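Flavin prenyltransferase PAD1, mitochondrial (PDB 6QLG) probably prenylates the flavin of FMN with a dimethylallyl group, without a metal, to make the prenyl-FMN cofactor used by ferulic acid decarboxylase. Local coordinates at residues Arg40-Val45 against Gly113-Asp118; Ile57-Ala62 against Gln203-Met208; His71-Lys76 against Asp139-Arg144. One frame throughout, in Å; residues are numbered along the deposited sequence.

Contact 1: Arg40-Val45 against Gly113-Asp118; sequences RRRIVV and GSFRAD. With DMA (dimethylallyl diphosphate), chain P.
Where the chain enters strand 42-47, Arg40-Val45 lies against Gly113-Asp118, the end of the loop that leads into strand 119-125, its neighbour in the parallel sheet. The backbone bond is Asp118 N to Arg42 O, 3.0 Å and fairly straight, in the plane of the carbonyl; the pairing of the two strands goes on from here through Val44 with Gly119 and Ile121. Two guanidinium groups also reach for carbonyls. Arg42 NH1 donates to a lone pair of Arg116 O at 3.0 Å, and Arg116 NH1 donates to Arg40 O at 3.1 Å, nearly along the C=O axis. A water accepts from both Arg42 NH1 and Arg116 N.

Two guanidinium groups stack, and a ring lies over the far side. The guanidinium of Arg42, carried out on a chain extended from CG to NE, has Arg116 on one face, centres 3.6 Å apart and planes 6° apart; the rim of the Phe115 ring lies over the opposite face, nearly parallel (10°), with NH1 of Arg42 3.6 Å from CZ of Phe115. Arg116 crosses Arg42 at about a right angle, its chain bent at chi3 (90°), the group lying flat on its partner.

Charge pairing is looser. Asp118 OD1 sits against Arg41 CB at 3.1 Å, makes a long salt bridge to Arg41 NE at 3.7 Å and accepts a weak bond from Arg42 N; the far end of Arg41 bonds to Phe212 O. At the far end of the segment, Gly113 N donates to a diphosphate oxygen, O2A, of the bound dimethylallyl diphosphate.

The like charges of Arg42 and Arg116 are thus brought face to face while NH1 of each turns to a backbone carbonyl; the salt bridge from Arg42 NE to Glu69 probably offsets part of the repulsion.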
loop_
_atom_site.group_PDB
_atom_site.type_symbol
_atom_site.label_atom_id
_atom_site.label_comp_id
_atom_site.label_asym_id
_atom_site.label_seq_id
_atom_site.Cartn_x
_atom_site.Cartn_y
_atom_site.Cartn_z
ATOM N N ARG B 40 35.539 5.260 -26.547
ATOM C CA ARG B 40 35.556 5.954 -25.269
ATOM C C ARG B 40 34.196 5.859 -24.587
ATOM O O ARG B 40 33.151 5.773 -25.240
ATOM C CB ARG B 40 35.939 7.423 -25.454
ATOM C CG ARG B 40 37.356 7.645 -25.967
ATOM C CD ARG B 40 37.863 9.033 -25.606
ATOM N NE ARG B 40 37.053 10.089 -26.206
ATOM C CZ ARG B 40 36.916 11.309 -25.696
ATOM N NH1 ARG B 40 37.540 11.633 -24.571
ATOM N NH2 ARG B 40 36.159 12.208 -26.310
ATOM N N ARG B 41 34.221 5.874 -23.258
ATOM C CA ARG B 41 32.988 5.888 -22.487
ATOM C C ARG B 41 32.255 7.209 -22.683
ATOM O O ARG B 41 32.869 8.278 -22.737
ATOM C CB ARG B 41 33.288 5.660 -21.006
ATOM C CG ARG B 41 34.225 4.491 -20.737
ATOM C CD ARG B 41 34.399 4.238 -19.244
ATOM N NE ARG B 41 33.138 4.346 -18.514
ATOM C CZ ARG B 41 33.019 4.176 -17.201
ATOM N NH1 ARG B 41 34.087 3.889 -16.468
ATOM N NH2 ARG B 41 31.833 4.293 -16.618
ATOM N N ARG B 42 30.931 7.129 -22.801
ATOM C CA ARG B 42 30.077 8.295 -22.982
ATOM C C ARG B 42 29.237 8.510 -21.732
ATOM O O ARG B 42 28.604 7.571 -21.238
ATOM C CB ARG B 42 29.156 8.129 -24.191
ATOM C CG ARG B 42 29.842 8.125 -25.541
ATOM C CD ARG B 42 28.927 7.485 -26.568
ATOM N NE ARG B 42 29.202 7.914 -27.934
ATOM C CZ ARG B 42 28.565 7.439 -29.001
ATOM N NH1 ARG B 42 27.614 6.524 -28.854
ATOM N NH2 ARG B 42 28.874 7.880 -30.212
ATOM N N ILE B 43 29.221 9.742 -21.231
ATOM C CA ILE B 43 28.392 10.116 -20.094
ATOM C C ILE B 43 27.644 11.394 -20.443
ATOM O O ILE B 43 28.256 12.379 -20.873
ATOM C CB ILE B 43 29.221 10.304 -18.808
ATOM C CG1 ILE B 43 29.695 8.949 -18.281
ATOM C CG2 ILE B 43 28.408 11.036 -17.746
ATOM C CD1 ILE B 43 30.290 9.010 -16.890
ATOM N N VAL B 44 26.326 11.372 -20.274
ATOM C CA VAL B 44 25.509 12.564 -20.467
ATOM C C VAL B 44 25.557 13.399 -19.196
ATOM O O VAL B 44 25.296 12.896 -18.097
ATOM C CB VAL B 44 24.065 12.187 -20.829
ATOM C CG1 VAL B 44 23.211 13.439 -20.970
ATOM C CG2 VAL B 44 24.031 11.361 -22.107
ATOM N N VAL B 45 25.899 14.676 -19.341
ATOM C CA VAL B 45 25.946 15.619 -18.231
ATOM C C VAL B 45 24.828 16.629 -18.444
ATOM O O VAL B 45 24.846 17.392 -19.417
ATOM C CB VAL B 45 27.310 16.314 -18.126
ATOM C CG1 VAL B 45 27.319 17.281 -16.950
ATOM C CG2 VAL B 45 28.425 15.283 -17.996
ATOM N N GLY B 113 17.154 5.183 -26.973
ATOM C CA GLY B 113 17.786 4.057 -26.311
ATOM C C GLY B 113 18.769 3.315 -27.187
ATOM O O GLY B 113 19.664 2.640 -26.668
ATOM N N SER B 114 18.623 3.423 -28.511
ATOM C CA SER B 114 19.589 2.829 -29.426
ATOM C C SER B 114 20.946 3.514 -29.359
ATOM O O SER B 114 21.937 2.946 -29.831
ATOM C CB SER B 114 19.050 2.878 -30.857
ATOM O OG SER B 114 18.845 4.216 -31.278
ATOM N N PHE B 115 21.014 4.714 -28.787
ATOM C CA PHE B 115 22.272 5.437 -28.665
ATOM C C PHE B 115 23.102 4.854 -27.528
ATOM O O PHE B 115 22.628 4.742 -26.393
ATOM C CB PHE B 115 22.003 6.922 -28.424
ATOM C CG PHE B 115 23.247 7.757 -28.291
ATOM C CD1 PHE B 115 23.909 8.222 -29.416
ATOM C CD2 PHE B 115 23.745 8.087 -27.042
ATOM C CE1 PHE B 115 25.051 8.995 -29.295
ATOM C CE2 PHE B 115 24.887 8.857 -26.915
ATOM C CZ PHE B 115 25.540 9.313 -28.042
ATOM N N ARG B 116 24.344 4.490 -27.833
ATOM C CA ARG B 116 25.210 3.871 -26.840
ATOM C C ARG B 116 25.698 4.912 -25.839
ATOM O O ARG B 116 26.174 5.984 -26.223
ATOM C CB ARG B 116 26.392 3.185 -27.532
ATOM C CG ARG B 116 27.724 3.296 -26.803
ATOM C CD ARG B 116 28.840 2.628 -27.599
ATOM N NE ARG B 116 29.496 3.553 -28.519
ATOM C CZ ARG B 116 30.419 4.440 -28.160
ATOM N NH1 ARG B 116 30.805 4.525 -26.894
ATOM N NH2 ARG B 116 30.960 5.242 -29.067
ATOM N N ALA B 117 25.564 4.594 -24.552
ATOM C CA ALA B 117 26.000 5.476 -23.477
ATOM C C ALA B 117 26.096 4.666 -22.193
ATOM O O ALA B 117 25.376 3.680 -22.012
ATOM C CB ALA B 117 25.047 6.662 -23.291
ATOM N N ASP B 118 26.991 5.093 -21.302
ATOM C CA ASP B 118 27.232 4.377 -20.056
ATOM C C ASP B 118 26.490 4.958 -18.863
ATOM O O ASP B 118 26.425 4.300 -17.820
ATOM C CB ASP B 118 28.730 4.341 -19.741
ATOM C CG ASP B 118 29.523 3.615 -20.801
ATOM O OD1 ASP B 118 30.607 4.103 -21.174
ATOM O OD2 ASP B 118 29.055 2.554 -21.267
HETATM C C1 DMA P . 13.546 6.820 -30.166
HETATM O O1 DMA P . 14.221 6.082 -29.191
HETATM C C2 DMA P . 13.960 8.284 -30.065
HETATM C C3 DMA P . 14.272 8.956 -31.151
HETATM C C4 DMA P . 14.688 10.419 -31.040
HETATM C C5 DMA P . 14.223 8.273 -32.515
HETATM P PA DMA P . 13.499 4.713 -28.628
HETATM O O1A DMA P . 12.186 5.075 -27.973
HETATM O O2A DMA P . 14.401 4.039 -27.621
HETATM O O3A DMA P . 13.212 3.703 -29.900
HETATM P PB DMA P . 13.569 2.095 -29.892
HETATM O O1B DMA P . 13.026 1.477 -28.627
HETATM O O2B DMA P . 15.069 1.921 -29.942
HETATM O O3B DMA P . 12.930 1.419 -31.081
HETATM O O HOH W 1 25.800 5.020 -30.643
#

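Contact 2: Ile57-Ala62 against Gln203-Met208; sequences IKVLIA and QSVGRM. With DMA (dimethylallyl diphosphate), chain N.
Val205 is the centre of this helix-helix contact, pointing from helix 197-210 at Lys58, Val59 and Ala62 of helix 53-65. Both methyls are used. CG1, anti to the backbone N (chi1 167°), touches Val59 CG2 at 4.0 Å and Ala62 CB also at 4.0 Å, while CG2 rests on Lys58 CB at 3.9 Å and also nears Val59 CG2. Met208, one turn further on, brings its SD to 4.0 Å from the same Val59 CG2, its chain extended beyond CG and crossing the valine at about a right angle.

Around this small apolar patch, Lys58 gives only its root; its chain bends away at chi3 and chi4, and NZ forms salt bridges with Glu198 and Asp202. The short segments approach to 9.8 Å between axes and cross at -60°, so touching is confined to a few residues.

Val205 and Arg207 leave the second helix in different directions. Arg207, bent at chi2 and chi3, donates NE to O3B of dimethylallyl diphosphate at 2.8 Å and NH2 to its O3A at 3.2 Å; Gln203 NE2 adds a weak bond to O3B. Glu152 of a neighbouring subunit also pairs with Arg207 NH2. One helix thus packs on the flavoprotein core and helps line the dimethylallyl diphosphate pocket between subunits.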
loop_
_atom_site.group_PDB
_atom_site.type_symbol
_atom_site.label_atom_id
_atom_site.label_comp_id
_atom_site.label_asym_id
_atom_site.label_seq_id
_atom_site.Cartn_x
_atom_site.Cartn_y
_atom_site.Cartn_z
ATOM N N ILE B 57 29.918 22.218 -13.597
ATOM C CA ILE B 57 31.119 22.651 -14.307
ATOM C C ILE B 57 32.307 21.779 -13.922
ATOM O O ILE B 57 33.080 21.338 -14.783
ATOM C CB ILE B 57 31.393 24.142 -14.033
ATOM C CG1 ILE B 57 30.348 25.016 -14.731
ATOM C CG2 ILE B 57 32.793 24.525 -14.491
ATOM C CD1 ILE B 57 30.239 26.413 -14.157
ATOM N N LYS B 58 32.462 21.497 -12.627
ATOM C CA LYS B 58 33.596 20.692 -12.187
ATOM C C LYS B 58 33.446 19.230 -12.586
ATOM O O LYS B 58 34.452 18.528 -12.744
ATOM C CB LYS B 58 33.778 20.825 -10.677
ATOM C CG LYS B 58 34.230 22.210 -10.247
ATOM C CD LYS B 58 35.072 22.153 -8.988
ATOM C CE LYS B 58 36.170 23.202 -9.014
ATOM N NZ LYS B 58 37.507 22.592 -8.776
ATOM N N VAL B 59 32.211 18.750 -12.757
ATOM C CA VAL B 59 32.021 17.396 -13.267
ATOM C C VAL B 59 32.510 17.301 -14.708
ATOM O O VAL B 59 33.188 16.338 -15.088
ATOM C CB VAL B 59 30.546 16.971 -13.134
ATOM C CG1 VAL B 59 30.244 15.799 -14.054
ATOM C CG2 VAL B 59 30.225 16.606 -11.687
ATOM N N LEU B 60 32.185 18.303 -15.532
ATOM C CA LEU B 60 32.641 18.304 -16.918
ATOM C C LEU B 60 34.163 18.334 -16.998
ATOM O O LEU B 60 34.763 17.642 -17.829
ATOM C CB LEU B 60 32.042 19.495 -17.666
ATOM C CG LEU B 60 30.564 19.415 -18.052
ATOM C CD1 LEU B 60 30.059 20.775 -18.510
ATOM C CD2 LEU B 60 30.347 18.370 -19.131
ATOM N N ILE B 61 34.803 19.129 -16.139
ATOM C CA ILE B 61 36.261 19.208 -16.137
ATOM C C ILE B 61 36.868 17.883 -15.695
ATOM O O ILE B 61 37.847 17.406 -16.283
ATOM C CB ILE B 61 36.725 20.373 -15.241
ATOM C CG1 ILE B 61 36.293 21.713 -15.842
ATOM C CG2 ILE B 61 38.235 20.335 -15.039
ATOM C CD1 ILE B 61 36.425 22.880 -14.886
ATOM N N ALA B 62 36.292 17.261 -14.662
ATOM C CA ALA B 62 36.837 16.009 -14.150
ATOM C C ALA B 62 36.676 14.876 -15.156
ATOM O O ALA B 62 37.570 14.032 -15.296
ATOM C CB ALA B 62 36.168 15.649 -12.823
ATOM N N GLN B 203 35.684 17.031 -3.501
ATOM C CA GLN B 203 35.356 15.750 -2.885
ATOM C C GLN B 203 33.980 15.264 -3.326
ATOM O O GLN B 203 33.807 14.081 -3.644
ATOM C CB GLN B 203 35.432 15.865 -1.362
ATOM C CG GLN B 203 35.411 14.531 -0.630
ATOM C CD GLN B 203 34.007 14.099 -0.238
ATOM O OE1 GLN B 203 33.037 14.826 -0.456
ATOM N NE2 GLN B 203 33.896 12.914 0.353
ATOM N N SER B 204 32.990 16.161 -3.359
ATOM C CA SER B 204 31.654 15.776 -3.809
ATOM C C SER B 204 31.679 15.285 -5.250
ATOM O O SER B 204 31.049 14.273 -5.579
ATOM C CB SER B 204 30.688 16.953 -3.668
ATOM O OG SER B 204 30.531 17.334 -2.314
ATOM N N VAL B 205 32.405 15.989 -6.123
ATOM C CA VAL B 205 32.492 15.580 -7.522
ATOM C C VAL B 205 33.154 14.213 -7.637
ATOM O O VAL B 205 32.733 13.366 -8.437
ATOM C CB VAL B 205 33.240 16.650 -8.342
ATOM C CG1 VAL B 205 33.620 16.109 -9.713
ATOM C CG2 VAL B 205 32.386 17.905 -8.474
ATOM N N GLY B 206 34.192 13.970 -6.835
ATOM C CA GLY B 206 34.841 12.669 -6.861
ATOM C C GLY B 206 33.932 11.555 -6.379
ATOM O O GLY B 206 33.974 10.438 -6.901
ATOM N N ARG B 207 33.100 11.839 -5.375
ATOM C CA ARG B 207 32.179 10.824 -4.877
ATOM C C ARG B 207 31.040 10.574 -5.856
ATOM O O ARG B 207 30.549 9.444 -5.956
ATOM C CB ARG B 207 31.636 11.235 -3.508
ATOM C CG ARG B 207 32.707 11.351 -2.433
ATOM C CD ARG B 207 33.207 9.983 -1.983
ATOM N NE ARG B 207 32.254 9.333 -1.087
ATOM C CZ ARG B 207 31.443 8.344 -1.447
ATOM N NH1 ARG B 207 31.468 7.880 -2.689
ATOM N NH2 ARG B 207 30.604 7.818 -0.564
ATOM N N MET B 208 30.606 11.610 -6.582
ATOM C CA MET B 208 29.626 11.416 -7.647
ATOM C C MET B 208 30.143 10.440 -8.692
ATOM O O MET B 208 29.447 9.494 -9.079
ATOM C CB MET B 208 29.297 12.752 -8.317
ATOM C CG MET B 208 28.524 13.740 -7.480
ATOM S SD MET B 208 28.470 15.334 -8.324
ATOM C CE MET B 208 28.199 16.427 -6.930
HETATM C C1 DMA N . 31.964 9.147 5.578
HETATM O O1 DMA N . 31.903 8.506 4.333
HETATM C C2 DMA N . 32.213 8.117 6.677
HETATM C C3 DMA N . 33.269 8.219 7.458
HETATM C C4 DMA N . 33.507 7.179 8.548
HETATM C C5 DMA N . 34.257 9.368 7.275
HETATM P PA DMA N . 30.423 8.286 3.639
HETATM O O1A DMA N . 29.344 8.692 4.619
HETATM O O2A DMA N . 30.248 6.837 3.258
HETATM O O3A DMA N . 30.301 9.208 2.280
HETATM P PB DMA N . 31.109 10.628 2.075
HETATM O O1B DMA N . 31.246 11.322 3.406
HETATM O O2B DMA N . 30.332 11.522 1.137
HETATM O O3B DMA N . 32.476 10.338 1.502
#

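Contact 3: His71-Lys76 against Asp139-Arg144; sequences HLVMSK and DDLISR. With FMN (flavin mononucleotide), chain T; FMN (flavin mononucleotide), chain M.
In the Rossmann-like, parallel-stranded flavoprotein core, the end of strand 69-74 meets the first turn of helix 141-151, close to two FMN sites. Val73 points from the strand at the helix and works through both methyls. CG1, anti to the backbone N, lies 3.6 Å from Ile142 CG1, the tightest approach of the contact, and the two side chains slide past each other in opposite directions. CG2 touches Leu141 CD2 at 3.9 Å, and here the side chains cross at about a right angle. The end of Ile142 carries on along the strand, its CD1 reaching to 4.0 Å from Ser75 N. Beyond these residues, Ile142 also leans on Ala46 of strand 42-47, and Leu141 on His101 and Ser111.

Asp140 is the N-cap of the helix: its OD1 accepts from Ser143 N at 2.9 Å with an N-H...O angle of 168°, met from above the carboxylate plane. Asp140 O takes two donors, Ser143 OG and Arg144 N, the latter the first regular helical bond.

The helix also serves a flavin bound mainly by a neighbouring subunit. Arg144, extended but for its bend at chi2 (58°), lays one guanidinium face over that FMN, with NH2 3.3 Å from N1, while Glu162 of the neighbouring subunit pairs with NH2; the positive charge could stabilise negative charge on the flavin near N1. Past the strand end, Ser75 caps helix 76-85 by accepting from Ala78 N, and its OG donates to phosphate oxygen O2P of the other FMN at a very short 2.5 Å.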
loop_
_atom_site.group_PDB
_atom_site.type_symbol
_atom_site.label_atom_id
_atom_site.label_comp_id
_atom_site.label_asym_id
_atom_site.label_seq_id
_atom_site.Cartn_x
_atom_site.Cartn_y
_atom_site.Cartn_z
ATOM N N HIS B 71 28.487 14.500 -23.107
ATOM C CA HIS B 71 27.396 15.087 -23.876
ATOM C C HIS B 71 26.609 15.993 -22.939
ATOM O O HIS B 71 25.929 15.509 -22.028
ATOM C CB HIS B 71 26.508 14.002 -24.483
ATOM C CG HIS B 71 27.171 13.224 -25.577
ATOM N ND1 HIS B 71 26.816 13.351 -26.902
ATOM C CD2 HIS B 71 28.175 12.316 -25.541
ATOM C CE1 HIS B 71 27.568 12.550 -27.637
ATOM N NE2 HIS B 71 28.401 11.911 -26.835
ATOM N N LEU B 72 26.702 17.301 -23.157
ATOM C CA LEU B 72 26.151 18.289 -22.241
ATOM C C LEU B 72 24.785 18.763 -22.718
ATOM O O LEU B 72 24.599 19.051 -23.905
ATOM C CB LEU B 72 27.095 19.483 -22.099
ATOM C CG LEU B 72 26.536 20.711 -21.373
ATOM C CD1 LEU B 72 26.388 20.436 -19.884
ATOM C CD2 LEU B 72 27.414 21.932 -21.611
ATOM N N VAL B 73 23.834 18.833 -21.790
ATOM C CA VAL B 73 22.557 19.506 -21.996
ATOM C C VAL B 73 22.344 20.451 -20.822
ATOM O O VAL B 73 22.526 20.058 -19.664
ATOM C CB VAL B 73 21.381 18.516 -22.112
ATOM C CG1 VAL B 73 20.108 19.256 -22.495
ATOM C CG2 VAL B 73 21.690 17.424 -23.124
ATOM N N MET B 74 21.976 21.694 -21.118
ATOM C CA MET B 74 21.723 22.705 -20.102
ATOM C C MET B 74 20.298 23.213 -20.249
ATOM O O MET B 74 19.859 23.523 -21.363
ATOM C CB MET B 74 22.704 23.879 -20.219
ATOM C CG MET B 74 24.164 23.524 -20.000
ATOM S SD MET B 74 25.222 24.990 -20.095
ATOM C CE MET B 74 24.843 25.560 -21.747
ATOM N N SER B 75 19.584 23.309 -19.133
ATOM C CA SER B 75 18.248 23.875 -19.171
ATOM C C SER B 75 18.328 25.399 -19.221
ATOM O O SER B 75 19.388 26.001 -19.033
ATOM C CB SER B 75 17.429 23.427 -17.961
ATOM O OG SER B 75 17.750 24.191 -16.811
ATOM N N LYS B 76 17.178 26.022 -19.486
ATOM C CA LYS B 76 17.106 27.479 -19.530
ATOM C C LYS B 76 17.579 28.093 -18.219
ATOM O O LYS B 76 18.388 29.029 -18.213
ATOM C CB LYS B 76 15.675 27.913 -19.848
ATOM C CG LYS B 76 15.417 29.404 -19.715
ATOM C CD LYS B 76 13.927 29.666 -19.534
ATOM C CE LYS B 76 13.602 31.151 -19.573
ATOM N NZ LYS B 76 12.134 31.390 -19.479
ATOM N N ASP B 139 9.276 16.009 -21.298
ATOM C CA ASP B 139 8.985 16.978 -22.346
ATOM C C ASP B 139 10.175 17.862 -22.721
ATOM O O ASP B 139 10.007 18.794 -23.512
ATOM C CB ASP B 139 7.779 17.839 -21.948
ATOM C CG ASP B 139 8.156 19.043 -21.106
ATOM O OD1 ASP B 139 9.066 18.934 -20.255
ATOM O OD2 ASP B 139 7.524 20.107 -21.293
ATOM N N ASP B 140 11.367 17.599 -22.181
ATOM C CA ASP B 140 12.587 18.219 -22.690
ATOM C C ASP B 140 13.676 17.160 -22.770
ATOM O O ASP B 140 13.490 16.013 -22.352
ATOM C CB ASP B 140 13.027 19.435 -21.849
ATOM C CG ASP B 140 13.403 19.081 -20.413
ATOM O OD1 ASP B 140 14.204 18.151 -20.185
ATOM O OD2 ASP B 140 12.904 19.768 -19.499
ATOM N N LEU B 141 14.830 17.552 -23.320
ATOM C CA LEU B 141 15.868 16.568 -23.610
ATOM C C LEU B 141 16.480 15.987 -22.342
ATOM O O LEU B 141 16.887 14.820 -22.336
ATOM C CB LEU B 141 16.960 17.183 -24.483
ATOM C CG LEU B 141 17.997 16.167 -24.967
ATOM C CD1 LEU B 141 17.303 15.022 -25.691
ATOM C CD2 LEU B 141 19.027 16.826 -25.862
ATOM N N ILE B 142 16.561 16.772 -21.267
ATOM C CA ILE B 142 17.123 16.258 -20.020
ATOM C C ILE B 142 16.235 15.158 -19.449
ATOM O O ILE B 142 16.707 14.063 -19.122
ATOM C CB ILE B 142 17.331 17.402 -19.011
ATOM C CG1 ILE B 142 18.516 18.271 -19.432
ATOM C CG2 ILE B 142 17.549 16.847 -17.609
ATOM C CD1 ILE B 142 18.747 19.471 -18.544
ATOM N N SER B 143 14.932 15.424 -19.336
ATOM C CA SER B 143 14.039 14.442 -18.726
ATOM C C SER B 143 13.832 13.236 -19.636
ATOM O O SER B 143 13.732 12.102 -19.155
ATOM C CB SER B 143 12.704 15.096 -18.364
ATOM O OG SER B 143 12.190 15.860 -19.440
ATOM N N ARG B 144 13.783 13.453 -20.954
ATOM C CA ARG B 144 13.635 12.330 -21.877
ATOM C C ARG B 144 14.853 11.418 -21.842
ATOM O O ARG B 144 14.714 10.190 -21.808
ATOM C CB ARG B 144 13.387 12.836 -23.298
ATOM C CG ARG B 144 13.338 11.738 -24.361
ATOM C CD ARG B 144 12.257 10.702 -24.069
ATOM N NE ARG B 144 12.219 9.648 -25.080
ATOM C CZ ARG B 144 11.566 8.496 -24.943
ATOM N NH1 ARG B 144 10.892 8.237 -23.831
ATOM N NH2 ARG B 144 11.589 7.598 -25.919
HETATM N N1 FMN T . 8.872 8.934 -27.183
HETATM C C2 FMN T . 8.230 7.792 -26.751
HETATM O O2 FMN T . 7.821 7.729 -25.595
HETATM N N3 FMN T . 8.051 6.730 -27.617
HETATM C C4 FMN T . 8.513 6.808 -28.920
HETATM O O4 FMN T . 8.358 5.866 -29.705
HETATM C C4A FMN T . 9.159 7.960 -29.354
HETATM N N5 FMN T . 9.613 8.030 -30.652
HETATM C C5A FMN T . 10.254 9.171 -31.092
HETATM C C6 FMN T . 10.716 9.247 -32.405
HETATM C C7 FMN T . 11.360 10.398 -32.839
HETATM C C7M FMN T . 11.860 10.491 -34.247
HETATM C C8 FMN T . 11.544 11.470 -31.971
HETATM C C8M FMN T . 12.243 12.708 -32.459
HETATM C C9 FMN T . 11.083 11.391 -30.661
HETATM C C9A FMN T . 10.438 10.244 -30.219
HETATM N N10 FMN T . 9.974 10.168 -28.914
HETATM C C10 FMN T . 9.338 9.024 -28.480
HETATM C "C1'" FMN T . 10.170 11.307 -27.953
HETATM C "C2'" FMN T . 8.937 12.194 -27.850
HETATM O "O2'" FMN T . 8.709 12.814 -29.094
HETATM C "C3'" FMN T . 9.173 13.266 -26.794
HETATM O "O3'" FMN T . 9.091 12.711 -25.498
HETATM C "C4'" FMN T . 8.148 14.388 -26.906
HETATM O "O4'" FMN T . 8.346 15.301 -25.851
HETATM C "C5'" FMN T . 6.714 13.876 -26.799
HETATM O "O5'" FMN T . 5.850 14.991 -26.895
HETATM P P FMN T . 4.280 14.846 -27.234
HETATM O O1P FMN T . 3.558 16.092 -26.769
HETATM O O2P FMN T . 4.126 14.674 -28.726
HETATM O O3P FMN T . 3.710 13.648 -26.505
HETATM N N1 FMN M . 14.970 24.748 -7.453
HETATM C C2 FMN M . 15.293 23.658 -6.672
HETATM O O2 FMN M . 14.570 22.669 -6.680
HETATM N N3 FMN M . 16.424 23.687 -5.887
HETATM C C4 FMN M . 17.230 24.811 -5.887
HETATM O O4 FMN M . 18.247 24.859 -5.192
HETATM C C4A FMN M . 16.911 25.912 -6.671
HETATM N N5 FMN M . 17.734 27.023 -6.654
HETATM C C5A FMN M . 17.433 28.127 -7.430
HETATM C C6 FMN M . 18.263 29.254 -7.418
HETATM C C7 FMN M . 17.969 30.373 -8.195
HETATM C C7M FMN M . 18.874 31.576 -8.169
HETATM C C8 FMN M . 16.826 30.350 -8.995
HETATM C C8M FMN M . 16.478 31.542 -9.845
HETATM C C9 FMN M . 15.999 29.221 -8.999
HETATM C C9A FMN M . 16.291 28.103 -8.224
HETATM N N10 FMN M . 15.472 26.975 -8.244
HETATM C C10 FMN M . 15.772 25.877 -7.458
HETATM C "C1'" FMN M . 14.222 26.949 -9.082
HETATM C "C2'" FMN M . 14.350 26.293 -10.457
HETATM O "O2'" FMN M . 15.271 27.003 -11.259
HETATM C "C3'" FMN M . 12.972 26.270 -11.119
HETATM O "O3'" FMN M . 12.131 25.394 -10.403
HETATM C "C4'" FMN M . 13.017 25.838 -12.580
HETATM O "O4'" FMN M . 11.704 25.620 -13.049
HETATM C "C5'" FMN M . 13.808 24.553 -12.764
HETATM O "O5'" FMN M . 13.924 24.324 -14.148
HETATM P P FMN M . 14.948 23.227 -14.724
HETATM O O1P FMN M . 14.469 22.773 -16.080
HETATM O O2P FMN M . 16.309 23.866 -14.848
HETATM O O3P FMN M . 15.020 22.021 -13.814
#

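Contacts 1 and 3 use adjacent strands of the one parallel sheet, 42-47 and 69-74; their centres are about 14 Å apart, and Val45 probably bonds through N to His71 O and through O to Val73 N. The centre of contact 2 is about 18 Å from that of contact 1 and about 19 Å from that of contact 3; Leu60 packs on Val45 and Leu72. Strand 42-47, helix 53-65 and strand 69-74 form a beta-alpha-beta unit giving each contact's first segment. Both 71-76 and 139-144 fall between 57-62 and 203-208, so contact 3 is nested in contact 2, while contact 1 crosses both. In each, a segment also carries residues reaching a bound ligand, in sites shared between subunits.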